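Local structure of uncharacterized protein TCIL3000_10_9440 (Trypanosoma congolense, 5KMX) at residues P90-R95 with N152-T157; L62-D67 with P192-S197; D12-A17 with L45-F50. The protein is of uncertain function but is an insect-stage surface antigen whose bilobed ectodomain, carried on a membrane-spanning protein, may act as a sensor. All coordinates share one frame; numbering follows the deposited sequence.

Contact 1. Residues P90-R95 with N152-T157. With SO4 (sulfate ion), chain G.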
# COMPACT_ATOMS: atom_id res chain seq x y z
N PRO A 90 0.58 -7.60 -10.10
CA PRO A 90 0.39 -9.03 -9.84
C PRO A 90 -0.59 -9.27 -8.70
O PRO A 90 -0.55 -8.57 -7.69
CB PRO A 90 1.79 -9.51 -9.47
CG PRO A 90 2.51 -8.30 -9.00
CD PRO A 90 1.95 -7.16 -9.80
N LEU A 91 -1.48 -10.25 -8.87
CA LEU A 91 -2.44 -10.59 -7.83
C LEU A 91 -1.76 -11.22 -6.63
O LEU A 91 -2.24 -11.12 -5.51
CB LEU A 91 -3.51 -11.54 -8.38
CG LEU A 91 -4.47 -10.97 -9.42
CD1 LEU A 91 -5.31 -12.08 -10.01
CD2 LEU A 91 -5.36 -9.89 -8.82
N ARG A 92 -0.62 -11.87 -6.88
CA ARG A 92 0.10 -12.60 -5.85
C ARG A 92 1.56 -12.15 -5.77
O ARG A 92 2.24 -12.01 -6.78
CB ARG A 92 0.05 -14.11 -6.14
CG ARG A 92 0.52 -14.98 -4.99
CD ARG A 92 0.89 -16.37 -5.48
NE ARG A 92 2.10 -16.33 -6.29
CZ ARG A 92 2.55 -17.33 -7.04
NH1 ARG A 92 1.88 -18.47 -7.11
NH2 ARG A 92 3.67 -17.18 -7.74
N VAL A 93 2.02 -11.93 -4.54
CA VAL A 93 3.43 -11.64 -4.28
C VAL A 93 3.87 -12.39 -3.03
O VAL A 93 3.06 -13.00 -2.34
CB VAL A 93 3.69 -10.13 -4.11
CG1 VAL A 93 3.27 -9.37 -5.36
CG2 VAL A 93 2.98 -9.59 -2.88
N LYS A 94 5.17 -12.33 -2.74
CA LYS A 94 5.73 -13.03 -1.59
C LYS A 94 5.99 -12.08 -0.43
O LYS A 94 6.37 -10.93 -0.63
CB LYS A 94 7.03 -13.74 -1.99
CG LYS A 94 6.83 -14.96 -2.87
CD LYS A 94 6.46 -16.19 -2.05
CE LYS A 94 6.24 -17.40 -2.93
NZ LYS A 94 6.06 -18.65 -2.13
N ARG A 95 5.77 -12.58 0.79
CA ARG A 95 6.00 -11.82 2.01
C ARG A 95 7.05 -12.53 2.86
O ARG A 95 6.81 -13.64 3.34
CB ARG A 95 4.69 -11.66 2.79
CG ARG A 95 4.80 -10.90 4.10
CD ARG A 95 3.81 -11.45 5.12
NE ARG A 95 3.69 -10.60 6.31
CZ ARG A 95 3.12 -10.98 7.45
NH1 ARG A 95 2.61 -12.20 7.57
NH2 ARG A 95 3.05 -10.15 8.47
N ASN A 152 2.69 -16.48 0.85
CA ASN A 152 1.90 -16.00 -0.27
C ASN A 152 0.81 -15.04 0.21
O ASN A 152 -0.00 -15.40 1.06
CB ASN A 152 1.27 -17.17 -1.03
CG ASN A 152 2.25 -17.88 -1.94
OD1 ASN A 152 2.95 -17.25 -2.74
ND2 ASN A 152 2.32 -19.20 -1.82
N VAL A 153 0.81 -13.83 -0.34
CA VAL A 153 -0.20 -12.83 -0.02
C VAL A 153 -0.82 -12.29 -1.30
O VAL A 153 -0.17 -12.30 -2.36
CB VAL A 153 0.40 -11.68 0.81
CG1 VAL A 153 0.79 -12.17 2.20
CG2 VAL A 153 1.59 -11.05 0.10
N TYR A 154 -2.06 -11.82 -1.21
CA TYR A 154 -2.85 -11.53 -2.40
C TYR A 154 -3.48 -10.14 -2.36
O TYR A 154 -3.91 -9.66 -1.31
CB TYR A 154 -3.94 -12.58 -2.55
CG TYR A 154 -3.42 -13.99 -2.37
CD1 TYR A 154 -3.37 -14.58 -1.12
CD2 TYR A 154 -2.98 -14.73 -3.46
CE1 TYR A 154 -2.89 -15.86 -0.95
CE2 TYR A 154 -2.50 -16.02 -3.30
CZ TYR A 154 -2.45 -16.58 -2.04
OH TYR A 154 -1.98 -17.86 -1.88
N LEU A 155 -3.53 -9.50 -3.53
CA LEU A 155 -3.92 -8.10 -3.66
C LEU A 155 -5.35 -7.84 -3.19
O LEU A 155 -6.29 -8.50 -3.63
CB LEU A 155 -3.77 -7.65 -5.11
CG LEU A 155 -3.93 -6.15 -5.39
CD1 LEU A 155 -2.81 -5.35 -4.75
CD2 LEU A 155 -3.98 -5.90 -6.89
N ALA A 156 -5.50 -6.87 -2.30
CA ALA A 156 -6.80 -6.48 -1.76
C ALA A 156 -7.08 -5.01 -2.03
O ALA A 156 -8.17 -4.64 -2.46
CB ALA A 156 -6.87 -6.76 -0.27
N THR A 157 -6.07 -4.17 -1.78
CA THR A 157 -6.21 -2.73 -1.97
C THR A 157 -5.04 -2.17 -2.79
O THR A 157 -3.88 -2.47 -2.51
CB THR A 157 -6.27 -1.99 -0.62
OG1 THR A 157 -7.28 -2.59 0.21
CG2 THR A 157 -6.59 -0.52 -0.82
S SO4 G . 4.19 -6.42 9.12
O1 SO4 G . 3.59 -5.10 9.32
O2 SO4 G . 4.44 -7.05 10.41
O3 SO4 G . 5.46 -6.27 8.41
O4 SO4 G . 3.29 -7.25 8.33
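Val93 and Val153 form a hydrogen-bonded antiparallel pair, Val93 N giving to Val153 O and Val153 N to Val93 O, both at 3.1 Å and both nearly straight. A third backbone hydrogen bond runs from Leu155 N to Leu91 O at 2.9 Å; Tyr154 CA also approaches Leu91 O, at 3.2 Å, as a CA-H...O contact.

Apolar contact on the Val93 face is small and close: Val93 CG2 meets Val153 CG2 at 3.6 Å, and Tyr190 of strand 189-191 packs against both valines. Strands 85-100 and 145-165, to which the segments belong, are neighbours in the large mixed sheet; strand 85-100 continues past the pairing and strand 145-165 starts before it, consistent with the two reaching into the second lobe of the bilobed ectodomain. At this pairing their local directions differ by 136°, well short of exact antiparallel.

The other face carries Arg92, Lys94, Asn152 and Tyr154. Arg92 lies alongside Tyr154, its CG 3.6 Å from CE2 of the ring. Asn152 OD1 sits between two basic chains, near Arg92 CD and 3.3 Å from Lys94 CE; a bend at chi2 (-82°) turns Lys94 CD toward that oxygen.

Arg95 holds polar partners through separate nitrogens. NH2 donates to sulfate O4 at 2.9 Å, with the sulfur in the guanidinium plane, whereas NH1 bonds Gln151 OE1. The sulfate, probably a crystallisation component, is also bound by Lys97.

Contact 2. Residues L62-D67 with P192-S197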
# COMPACT_ATOMS: atom_id res chain seq x y z
N LEU A 62 -13.13 -2.81 -7.69
CA LEU A 62 -13.04 -3.57 -8.93
C LEU A 62 -13.24 -5.06 -8.69
O LEU A 62 -12.51 -5.67 -7.91
CB LEU A 62 -11.68 -3.34 -9.61
CG LEU A 62 -11.63 -2.21 -10.64
CD1 LEU A 62 -12.10 -0.90 -10.04
CD2 LEU A 62 -10.22 -2.08 -11.21
N PRO A 63 -14.24 -5.66 -9.36
CA PRO A 63 -14.39 -7.12 -9.26
C PRO A 63 -13.37 -7.85 -10.13
O PRO A 63 -12.98 -7.32 -11.17
CB PRO A 63 -15.81 -7.36 -9.77
CG PRO A 63 -16.04 -6.26 -10.74
CD PRO A 63 -15.30 -5.07 -10.19
N LEU A 64 -12.94 -9.03 -9.70
CA LEU A 64 -12.05 -9.83 -10.52
C LEU A 64 -12.85 -10.43 -11.67
O LEU A 64 -13.71 -11.29 -11.46
CB LEU A 64 -11.38 -10.93 -9.69
CG LEU A 64 -10.50 -10.47 -8.52
CD1 LEU A 64 -9.88 -11.67 -7.83
CD2 LEU A 64 -9.42 -9.50 -8.98
N ASN A 65 -12.57 -9.97 -12.88
CA ASN A 65 -13.27 -10.44 -14.07
C ASN A 65 -12.29 -10.53 -15.25
O ASN A 65 -11.25 -11.19 -15.14
CB ASN A 65 -14.46 -9.53 -14.37
CG ASN A 65 -14.08 -8.06 -14.46
OD1 ASN A 65 -12.97 -7.71 -14.87
ND2 ASN A 65 -15.00 -7.19 -14.07
N LYS A 66 -12.61 -9.89 -16.36
CA LYS A 66 -11.75 -9.94 -17.54
C LYS A 66 -10.55 -9.01 -17.38
O LYS A 66 -9.66 -8.99 -18.23
CB LYS A 66 -12.54 -9.56 -18.79
CG LYS A 66 -13.68 -10.52 -19.10
CD LYS A 66 -14.59 -9.98 -20.19
CE LYS A 66 -15.85 -10.82 -20.33
NZ LYS A 66 -15.55 -12.23 -20.71
N ASP A 67 -10.51 -8.26 -16.29
CA ASP A 67 -9.36 -7.40 -15.99
C ASP A 67 -8.19 -8.23 -15.45
O ASP A 67 -7.10 -7.70 -15.26
CB ASP A 67 -9.74 -6.31 -14.98
CG ASP A 67 -10.38 -6.86 -13.72
OD1 ASP A 67 -10.42 -8.09 -13.55
OD2 ASP A 67 -10.83 -6.05 -12.88
N PRO A 192 -3.52 -12.47 3.29
CA PRO A 192 -3.29 -13.92 3.24
C PRO A 192 -4.37 -14.68 2.46
O PRO A 192 -4.08 -15.74 1.90
CB PRO A 192 -3.31 -14.33 4.72
CG PRO A 192 -2.92 -13.09 5.45
CD PRO A 192 -3.50 -11.96 4.67
N ARG A 193 -5.59 -14.15 2.44
CA ARG A 193 -6.68 -14.75 1.69
C ARG A 193 -7.18 -13.78 0.62
O ARG A 193 -7.60 -12.66 0.93
CB ARG A 193 -7.83 -15.15 2.62
CG ARG A 193 -8.87 -16.05 1.97
CD ARG A 193 -10.05 -16.32 2.89
NE ARG A 193 -10.99 -17.27 2.30
CZ ARG A 193 -11.94 -16.94 1.43
NH1 ARG A 193 -12.09 -15.68 1.03
NH2 ARG A 193 -12.75 -17.87 0.94
N GLN A 194 -7.13 -14.20 -0.64
CA GLN A 194 -7.46 -13.32 -1.75
C GLN A 194 -8.96 -13.04 -1.82
O GLN A 194 -9.76 -13.98 -1.82
CB GLN A 194 -6.99 -13.93 -3.07
CG GLN A 194 -7.00 -12.96 -4.23
CD GLN A 194 -6.39 -13.54 -5.49
OE1 GLN A 194 -5.95 -14.69 -5.51
NE2 GLN A 194 -6.36 -12.75 -6.56
N PRO A 195 -9.35 -11.75 -1.88
CA PRO A 195 -10.77 -11.42 -2.01
C PRO A 195 -11.29 -11.55 -3.44
O PRO A 195 -10.49 -11.71 -4.37
CB PRO A 195 -10.83 -9.97 -1.55
CG PRO A 195 -9.50 -9.42 -1.88
CD PRO A 195 -8.53 -10.55 -1.68
N SER A 196 -12.60 -11.47 -3.61
CA SER A 196 -13.21 -11.57 -4.93
C SER A 196 -13.15 -10.24 -5.68
O SER A 196 -13.39 -10.18 -6.88
CB SER A 196 -14.67 -12.02 -4.82
OG SER A 196 -15.38 -11.21 -3.90
N SER A 197 -12.81 -9.17 -4.95
CA SER A 197 -12.71 -7.84 -5.54
C SER A 197 -11.52 -7.08 -4.96
O SER A 197 -11.08 -7.35 -3.84
CB SER A 197 -14.00 -7.06 -5.30
OG SER A 197 -14.14 -6.70 -3.94
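Leu64 N gives a hydrogen bond to Ser196 O at 3.1 Å, with an N-H...O angle of 167°; it is the one hydrogen bond that crosses between 62-67 and 192-197.

The same serine carbonyl lies against the leucine side chain. Leu64 CG is beside the backbone N and anti to the carbonyl carbon (chi1 -61°), which sets it 3.3 Å from Ser196 O. Further out, Leu64 CD1 reaches Pro195 O at 3.5 Å and the Gln194 amide nitrogen NE2 at 3.9 Å. The leucine therefore meets chiefly backbone oxygens and a polar side-chain tip here. In the turn just beyond it, Asn65 N donates to Asp67 OD1 at 2.9 Å, from above the carboxylate plane.

Pro63 and Ser197 form an antiparallel non-hydrogen-bonded pair where strand 53-63 ends and strand 197-204 begins. Pro63 CA and Ser197 CA are 4.1 Å apart, and the backbone bond of Leu62 with Val198 continues the pairing into the sheet. Ser197 CB packs 3.3 Å from Leu62 O and approaches Pro63 CA.

The side chain of Leu62 packs on Val75 of strand 72-79. On the other segment, Pro195 rests on Ala156 and Gln194 on Tyr154, both of strand 145-165, while Ser196 N makes a weak hydrogen bond to a glycerol probably carried over from crystallisation.

Contact 3. Residues D12-A17 with L45-F50; sequences DDFKEA and LNVPGF
Phe14, from helix 11-20, directs the edge of its ring at the face of Phe50 in a T-shaped stack. The ring centroids are 5.5 Å apart and the planes are almost perpendicular, at 89°. Between the two rings the closest atoms are Phe14 CD2 and Phe50 CZ, 3.9 Å apart. The CB bond of Phe14 points toward 45-50, and chi1 of -175° sets CG anti to the backbone N. Farther along the ring, CE2 meets Val47 CG1 at 4.2 Å, and CZ meets Leu45 CD2 at 4.3 Å near the plane of the Phe14 ring. Ile53 of strand 53-63 and Leu215 of helix 208-216 add to the apolar surroundings of this buried phenylalanine.

Lys15 uses the base of its aliphatic chain: CG lies 3.7 Å from Phe50 CE2, at the edge of that ring and near its plane.

No hydrogen bond crosses between the segments. The loop is shaped instead by a type II beta turn from Val47 to Phe50, with Gly49 at its third position (phi 87°) and Phe50 N bonded to Val47 O at 3.3 Å. The arrangement is that of a short helix packed, chiefly through one buried aromatic residue, against the loop of a beta hairpin, here the connection between antiparallel strands 36-45 and 53-63.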
# COMPACT_ATOMS: atom_id res chain seq x y z
N ASP A 12 8.44 17.95 11.85
CA ASP A 12 8.32 19.26 11.23
C ASP A 12 8.14 19.16 9.72
O ASP A 12 7.42 19.95 9.12
CB ASP A 12 9.56 20.11 11.54
CG ASP A 12 9.48 20.77 12.91
OD1 ASP A 12 9.69 20.06 13.92
OD2 ASP A 12 9.21 21.98 12.97
N ASP A 13 8.81 18.18 9.10
CA ASP A 13 8.66 17.95 7.67
C ASP A 13 7.23 17.54 7.34
O ASP A 13 6.69 17.91 6.30
CB ASP A 13 9.65 16.89 7.19
CG ASP A 13 11.04 17.45 6.95
OD1 ASP A 13 11.38 18.49 7.55
OD2 ASP A 13 11.80 16.84 6.17
N PHE A 14 6.62 16.75 8.23
CA PHE A 14 5.23 16.35 8.07
C PHE A 14 4.30 17.54 8.26
O PHE A 14 3.34 17.71 7.50
CB PHE A 14 4.86 15.25 9.07
CG PHE A 14 3.48 14.70 8.87
CD1 PHE A 14 3.19 13.92 7.76
CD2 PHE A 14 2.47 14.97 9.78
CE1 PHE A 14 1.92 13.42 7.57
CE2 PHE A 14 1.20 14.46 9.59
CZ PHE A 14 0.92 13.68 8.48
N LYS A 15 4.57 18.35 9.28
CA LYS A 15 3.88 19.62 9.48
C LYS A 15 3.88 20.45 8.20
O LYS A 15 2.88 21.07 7.84
CB LYS A 15 4.54 20.41 10.61
CG LYS A 15 4.01 20.13 12.01
CD LYS A 15 4.69 21.06 13.01
CE LYS A 15 4.15 20.89 14.42
NZ LYS A 15 4.78 21.85 15.36
N GLU A 16 5.03 20.46 7.53
CA GLU A 16 5.22 21.23 6.31
C GLU A 16 4.29 20.73 5.20
O GLU A 16 3.77 21.52 4.41
CB GLU A 16 6.68 21.15 5.86
CG GLU A 16 7.06 22.13 4.76
CD GLU A 16 8.55 22.11 4.44
OE1 GLU A 16 9.34 21.63 5.28
OE2 GLU A 16 8.93 22.57 3.34
N ALA A 17 4.08 19.42 5.16
CA ALA A 17 3.27 18.80 4.12
C ALA A 17 1.77 18.99 4.38
O ALA A 17 1.01 19.28 3.46
CB ALA A 17 3.59 17.32 4.01
N LEU A 45 -6.84 11.75 8.93
CA LEU A 45 -5.66 11.02 9.36
C LEU A 45 -5.38 11.34 10.83
O LEU A 45 -5.02 12.47 11.16
CB LEU A 45 -4.46 11.38 8.49
CG LEU A 45 -3.44 10.29 8.17
CD1 LEU A 45 -4.06 9.19 7.32
CD2 LEU A 45 -2.23 10.89 7.46
N ASN A 46 -5.55 10.35 11.69
CA ASN A 46 -5.39 10.55 13.13
C ASN A 46 -3.98 10.20 13.61
O ASN A 46 -3.64 9.03 13.76
CB ASN A 46 -6.41 9.72 13.90
CG ASN A 46 -7.70 10.48 14.17
OD1 ASN A 46 -7.78 11.27 15.11
ND2 ASN A 46 -8.71 10.25 13.34
N VAL A 47 -3.18 11.23 13.85
CA VAL A 47 -1.82 11.08 14.35
C VAL A 47 -1.67 11.92 15.62
O VAL A 47 -2.13 13.07 15.67
CB VAL A 47 -0.77 11.51 13.29
CG1 VAL A 47 -1.15 12.84 12.66
CG2 VAL A 47 0.63 11.57 13.89
N PRO A 48 -1.03 11.36 16.67
CA PRO A 48 -0.89 12.08 17.94
C PRO A 48 -0.25 13.47 17.82
O PRO A 48 0.73 13.63 17.09
CB PRO A 48 0.01 11.16 18.77
CG PRO A 48 -0.24 9.81 18.23
CD PRO A 48 -0.48 9.99 16.76
N GLY A 49 -0.81 14.45 18.52
CA GLY A 49 -0.26 15.79 18.56
C GLY A 49 -0.75 16.69 17.44
O GLY A 49 -0.32 17.83 17.32
N PHE A 50 -1.66 16.16 16.62
CA PHE A 50 -2.21 16.91 15.49
C PHE A 50 -3.73 16.97 15.55
O PHE A 50 -4.39 16.03 16.00
CB PHE A 50 -1.79 16.28 14.16
CG PHE A 50 -0.31 16.36 13.89
CD1 PHE A 50 0.55 15.39 14.37
CD2 PHE A 50 0.21 17.39 13.13
CE1 PHE A 50 1.90 15.45 14.12
CE2 PHE A 50 1.57 17.46 12.88
CZ PHE A 50 2.41 16.49 13.37

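Contacts 1 and 2 touch and share one mixed sheet, whereas contact 3 lies on the opposite side of the chain's centre, its own centre about 30 Å from that of contact 1. Contact 1 is the most interior, partly buried; the other two are surface contacts. Leu155 of contact 1 packs on Pro195 of contact 2, so the loop 192-197 links strand 145-165 to the end of strand 53-63. That strand also borders contact 3, following the turn of 45-50. Their chemistry differs accordingly: paired backbone bonds in contact 1, a single crossing bond at a strand end in contact 2, and apolar, largely aromatic packing in contact 3.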